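Local coordinates for protein arginase (Thermus thermophilus, PDB 2EF5) that probably catalyses the manganese-dependent hydrolysis of L-arginine to L-ornithine and urea, at residues A[29-34]-A[276-281]; A[68-73]-A[150-155]. All blocks are in the same frame, centred on the assembly; numbering follows the deposited sequence.

Contact 1: A[29-34]-A[276-281]; sequences ARLLEQ and MLVGLA
Val278 on helix 272-284 pushes both of its methyl groups against Ala29 and the start of helix 31-37, a helix-to-helix contact on the flank of the arginase alpha/beta fold that illustrates how one branched side chain can carry an interface. The apolar contacts divide between its two branches. Val278 CG1, anti to the backbone N (chi1 168°), lies against the first turn of the helix, 3.6 Å from Leu31 CA. Val278 CG2 meets the methyl of Ala29, 3.5 Å from Ala29 CB, and the CB of Leu31 at 3.8 Å, the leucine and valine side chains crossing obliquely. The backbones come close here, Leu31 CA and Val278 CA 5.4 Å apart. An alanine in place of Val278 would probably open a gap beside Ala29 and Leu31 and leave the amide end of Gln34 less closely packed. One turn on, Leu31 CD1 reaches Ala281 CB at 4.2 Å.

The polar bonds stay on one side. Arg30 occupies the N-cap position of helix 31-37, and Gln34 turns its amide back over this end, giving weak hydrogen bonds from NE2 to the carbonyl oxygens of Ala29 and Arg30. Leu282 packs on Gln34 as well. Placed this way, Gln34 crosses Val278 at about a right angle, its NE2 3.6 Å from Val278 CG1.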
loop_
_atom_site.group_PDB
_atom_site.type_symbol
_atom_site.label_atom_id
_atom_site.label_comp_id
_atom_site.label_asym_id
_atom_site.label_seq_id
_atom_site.Cartn_x
_atom_site.Cartn_y
_atom_site.Cartn_z
ATOM N N ALA A 29 30.005 27.925 -28.355
ATOM C CA ALA A 29 29.103 26.979 -29.010
ATOM C C ALA A 29 28.139 27.753 -29.937
ATOM O O ALA A 29 27.152 27.207 -30.429
ATOM C CB ALA A 29 28.325 26.191 -27.973
ATOM N N ARG A 30 28.442 29.032 -30.152
ATOM C CA ARG A 30 27.659 29.910 -31.025
ATOM C C ARG A 30 26.191 30.085 -30.631
ATOM O O ARG A 30 25.306 30.108 -31.481
ATOM C CB ARG A 30 27.756 29.414 -32.474
ATOM C CG ARG A 30 29.195 29.231 -32.945
ATOM C CD ARG A 30 29.274 28.772 -34.389
ATOM N NE ARG A 30 28.757 29.785 -35.308
ATOM C CZ ARG A 30 27.599 29.694 -35.958
ATOM N NH1 ARG A 30 26.822 28.627 -35.799
ATOM N NH2 ARG A 30 27.214 30.680 -36.760
ATOM N N LEU A 31 25.937 30.212 -29.338
ATOM C CA LEU A 31 24.578 30.405 -28.852
ATOM C C LEU A 31 23.970 31.636 -29.516
ATOM O O LEU A 31 22.836 31.630 -29.986
ATOM C CB LEU A 31 24.593 30.619 -27.334
ATOM C CG LEU A 31 23.349 31.287 -26.731
ATOM C CD1 LEU A 31 22.151 30.359 -26.870
ATOM C CD2 LEU A 31 23.610 31.632 -25.266
ATOM N N LEU A 32 24.760 32.693 -29.548
ATOM C CA LEU A 32 24.351 33.968 -30.099
ATOM C C LEU A 32 24.062 33.951 -31.601
ATOM O O LEU A 32 23.011 34.408 -32.042
ATOM C CB LEU A 32 25.431 34.981 -29.769
ATOM C CG LEU A 32 24.933 36.379 -29.451
ATOM C CD1 LEU A 32 25.848 37.007 -28.410
ATOM C CD2 LEU A 32 24.871 37.199 -30.735
ATOM N N GLU A 33 24.997 33.435 -32.382
ATOM C CA GLU A 33 24.814 33.367 -33.824
ATOM C C GLU A 33 23.570 32.539 -34.165
ATOM O O GLU A 33 22.791 32.905 -35.046
ATOM C CB GLU A 33 26.044 32.742 -34.488
ATOM C CG GLU A 33 27.350 33.522 -34.328
ATOM C CD GLU A 33 27.815 33.664 -32.876
ATOM O OE1 GLU A 33 27.413 32.852 -32.016
ATOM O OE2 GLU A 33 28.610 34.590 -32.602
ATOM N N GLN A 34 23.373 31.427 -33.457
ATOM C CA GLN A 34 22.227 30.569 -33.729
ATOM C C GLN A 34 20.908 31.197 -33.300
ATOM O O GLN A 34 19.869 30.928 -33.900
ATOM C CB GLN A 34 22.418 29.193 -33.081
ATOM C CG GLN A 34 23.658 28.458 -33.595
ATOM C CD GLN A 34 23.757 27.037 -33.081
ATOM O OE1 GLN A 34 23.015 26.160 -33.509
ATOM N NE2 GLN A 34 24.675 26.806 -32.153
ATOM N N MET A 276 25.255 21.034 -26.380
ATOM C CA MET A 276 23.984 20.418 -26.005
ATOM C C MET A 276 23.039 21.476 -25.456
ATOM O O MET A 276 21.895 21.592 -25.897
ATOM C CB MET A 276 24.185 19.360 -24.918
ATOM C CG MET A 276 24.676 17.997 -25.386
ATOM S SD MET A 276 23.397 17.022 -26.207
ATOM C CE MET A 276 21.935 17.464 -25.234
ATOM N N LEU A 277 23.514 22.239 -24.476
ATOM C CA LEU A 277 22.685 23.266 -23.863
ATOM C C LEU A 277 22.297 24.382 -24.820
ATOM O O LEU A 277 21.213 24.940 -24.714
ATOM C CB LEU A 277 23.374 23.853 -22.630
ATOM C CG LEU A 277 22.914 23.245 -21.299
ATOM C CD1 LEU A 277 23.204 21.757 -21.280
ATOM C CD2 LEU A 277 23.629 23.933 -20.146
ATOM N N VAL A 278 23.180 24.733 -25.743
ATOM C CA VAL A 278 22.820 25.771 -26.692
ATOM C C VAL A 278 21.647 25.260 -27.532
ATOM O O VAL A 278 20.680 25.984 -27.764
ATOM C CB VAL A 278 23.995 26.143 -27.617
ATOM C CG1 VAL A 278 23.492 27.001 -28.762
ATOM C CG2 VAL A 278 25.053 26.902 -26.824
ATOM N N GLY A 279 21.729 24.006 -27.967
ATOM C CA GLY A 279 20.660 23.445 -28.769
ATOM C C GLY A 279 19.353 23.443 -28.001
ATOM O O GLY A 279 18.292 23.713 -28.570
ATOM N N LEU A 280 19.421 23.137 -26.708
ATOM C CA LEU A 280 18.220 23.110 -25.884
ATOM C C LEU A 280 17.645 24.512 -25.744
ATOM O O LEU A 280 16.431 24.677 -25.742
ATOM C CB LEU A 280 18.519 22.500 -24.508
ATOM C CG LEU A 280 18.811 20.997 -24.564
ATOM C CD1 LEU A 280 19.307 20.491 -23.210
ATOM C CD2 LEU A 280 17.545 20.257 -24.975
ATOM N N ALA A 281 18.501 25.522 -25.646
ATOM C CA ALA A 281 18.009 26.898 -25.547
ATOM C C ALA A 281 17.239 27.250 -26.820
ATOM O O ALA A 281 16.186 27.886 -26.763
ATOM C CB ALA A 281 19.166 27.874 -25.359
#

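Contact 2: A[68-73]-A[150-155]; sequences EIRAAA and LTEVFR
Arg70 stretches from helix 66-81 across helix 148-154, its aliphatic part passing Leu150 and Phe154 before the guanidinium arrives beside Val153 and Glu152. It is a knob-into-hole arrangement, the arginine being the knob and these four residues the hole. With CG anti to the backbone N and the chain extended as far as NE, the methylenes fall against apolar atoms: Arg70 CB is 4.1 Å from Leu150 CD2, and Arg70 CG is equally far from Phe154 CE2. At the far end, Arg70 NH2 donates to the anti lone pair of Glu152 OE2 in a salt bridge of 2.8 Å. This bond is bent, 137° at the hydrogen, and the oxygen is tilted 27° out of the guanidinium plane; the two planar groups stand 75° apart. Val153 CG2 covers one guanidinium face, while NE is hydrogen-bonded to Arg149 O, a second hold that limits the group's rotation.

Deeper in, Phe154 inserts its tip between the helices. Phe154 CZ packs 3.4 Å from Ala73 CB, and Arg70 O lies in the ring plane at the edge, 3.6 Å from Phe154 CZ. Val153 CG2 sits over the centre of one ring face, so this methyl touches both flat groups.

The two short helical segments run almost parallel, with axes 11.0 Å from each other. Around them, Met100 of helix 99-107 and Val141 of helix 138-142 both pack against Leu150 and Phe154, which ties the pair into the helical layer beside the parallel sheet.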
loop_
_atom_site.group_PDB
_atom_site.type_symbol
_atom_site.label_atom_id
_atom_site.label_comp_id
_atom_site.label_asym_id
_atom_site.label_seq_id
_atom_site.Cartn_x
_atom_site.Cartn_y
_atom_site.Cartn_z
ATOM N N GLU A 68 30.539 36.922 -1.176
ATOM C CA GLU A 68 31.003 37.148 -2.543
ATOM C C GLU A 68 29.922 36.700 -3.523
ATOM O O GLU A 68 29.683 37.340 -4.549
ATOM C CB GLU A 68 32.304 36.385 -2.810
ATOM C CG GLU A 68 33.503 36.917 -2.035
ATOM C CD GLU A 68 33.681 36.260 -0.681
ATOM O OE1 GLU A 68 32.693 36.133 0.075
ATOM O OE2 GLU A 68 34.825 35.876 -0.368
ATOM N N ILE A 69 29.267 35.591 -3.197
ATOM C CA ILE A 69 28.198 35.070 -4.033
ATOM C C ILE A 69 27.033 36.055 -4.013
ATOM O O ILE A 69 26.473 36.393 -5.055
ATOM C CB ILE A 69 27.731 33.693 -3.529
ATOM C CG1 ILE A 69 28.843 32.664 -3.755
ATOM C CG2 ILE A 69 26.463 33.276 -4.244
ATOM C CD1 ILE A 69 28.569 31.308 -3.142
ATOM N N ARG A 70 26.682 36.523 -2.820
ATOM C CA ARG A 70 25.598 37.485 -2.662
ATOM C C ARG A 70 25.860 38.740 -3.506
ATOM O O ARG A 70 24.976 39.218 -4.218
ATOM C CB ARG A 70 25.463 37.869 -1.184
ATOM C CG ARG A 70 24.366 38.879 -0.860
ATOM C CD ARG A 70 24.387 39.211 0.633
ATOM N NE ARG A 70 23.198 39.934 1.074
ATOM C CZ ARG A 70 22.951 41.214 0.816
ATOM N NH1 ARG A 70 23.815 41.933 0.117
ATOM N NH2 ARG A 70 21.836 41.776 1.258
ATOM N N ALA A 71 27.083 39.260 -3.428
ATOM C CA ALA A 71 27.454 40.461 -4.174
ATOM C C ALA A 71 27.274 40.278 -5.680
ATOM O O ALA A 71 26.642 41.102 -6.342
ATOM C CB ALA A 71 28.902 40.847 -3.857
ATOM N N ALA A 72 27.824 39.194 -6.219
ATOM C CA ALA A 72 27.711 38.916 -7.649
ATOM C C ALA A 72 26.257 38.715 -8.074
ATOM O O ALA A 72 25.804 39.310 -9.049
ATOM C CB ALA A 72 28.538 37.690 -8.011
ATOM N N ALA A 73 25.534 37.870 -7.345
ATOM C CA ALA A 73 24.137 37.600 -7.654
ATOM C C ALA A 73 23.300 38.876 -7.606
ATOM O O ALA A 73 22.339 39.028 -8.358
ATOM C CB ALA A 73 23.577 36.573 -6.681
ATOM N N LEU A 150 20.892 35.809 2.341
ATOM C CA LEU A 150 20.511 35.445 0.990
ATOM C C LEU A 150 19.021 35.587 0.724
ATOM O O LEU A 150 18.615 36.161 -0.288
ATOM C CB LEU A 150 20.958 34.013 0.702
ATOM C CG LEU A 150 22.467 33.747 0.799
ATOM C CD1 LEU A 150 22.745 32.279 0.520
ATOM C CD2 LEU A 150 23.213 34.626 -0.195
ATOM N N THR A 151 18.204 35.067 1.631
ATOM C CA THR A 151 16.761 35.140 1.464
ATOM C C THR A 151 16.238 36.573 1.496
ATOM O O THR A 151 15.266 36.890 0.810
ATOM C CB THR A 151 16.030 34.318 2.548
ATOM O OG1 THR A 151 16.400 34.796 3.847
ATOM C CG2 THR A 151 16.399 32.837 2.433
ATOM N N GLU A 152 16.885 37.441 2.274
ATOM C CA GLU A 152 16.437 38.828 2.379
ATOM C C GLU A 152 16.435 39.564 1.045
ATOM O O GLU A 152 15.612 40.450 0.826
ATOM C CB GLU A 152 17.290 39.611 3.391
ATOM C CG GLU A 152 18.780 39.629 3.106
ATOM C CD GLU A 152 19.550 40.495 4.090
ATOM O OE1 GLU A 152 19.150 40.553 5.271
ATOM O OE2 GLU A 152 20.559 41.109 3.686
ATOM N N VAL A 153 17.344 39.199 0.149
ATOM C CA VAL A 153 17.399 39.869 -1.142
ATOM C C VAL A 153 17.086 38.978 -2.345
ATOM O O VAL A 153 16.891 39.484 -3.451
ATOM C CB VAL A 153 18.779 40.522 -1.376
ATOM C CG1 VAL A 153 18.981 41.675 -0.402
ATOM C CG2 VAL A 153 19.882 39.486 -1.212
ATOM N N PHE A 154 17.025 37.664 -2.144
ATOM C CA PHE A 154 16.748 36.768 -3.263
ATOM C C PHE A 154 15.451 35.966 -3.209
ATOM O O PHE A 154 15.100 35.307 -4.193
ATOM C CB PHE A 154 17.928 35.818 -3.478
ATOM C CG PHE A 154 19.232 36.522 -3.732
ATOM C CD1 PHE A 154 19.319 37.507 -4.704
ATOM C CD2 PHE A 154 20.363 36.222 -2.977
ATOM C CE1 PHE A 154 20.508 38.188 -4.921
ATOM C CE2 PHE A 154 21.560 36.896 -3.186
ATOM C CZ PHE A 154 21.635 37.880 -4.158
ATOM N N ARG A 155 14.735 36.000 -2.089
ATOM C CA ARG A 155 13.474 35.262 -2.015
ATOM C C ARG A 155 12.652 35.809 -3.178
ATOM O O ARG A 155 12.523 37.026 -3.325
ATOM C CB ARG A 155 12.758 35.528 -0.684
ATOM C CG ARG A 155 11.485 34.704 -0.484
ATOM C CD ARG A 155 10.939 34.830 0.938
ATOM N NE ARG A 155 10.454 36.175 1.243
ATOM C CZ ARG A 155 9.324 36.692 0.770
ATOM N NH1 ARG A 155 8.551 35.975 -0.035
ATOM N NH2 ARG A 155 8.966 37.928 1.103
#

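Overall arrangement
Both contacts join helices far apart in sequence, yet they share no element: contact 2 is nested within the chain loop closed by contact 1, and the two lie on opposite sides of the chain's centre, about 28 Å between centres. The principle they illustrate is that chemistry follows burial. Contact 1 is the more buried, and what crosses it is van der Waals packing, its polar bonds remaining within one segment. Contact 2 grades from a buried aromatic and aliphatic part to an outer edge, where Arg70 and the exposed Glu152 pair. Neither contributes a manganese ligand, although in contact 2 the side chain of Ala73 lies about 11 Å from that of the ligand His96.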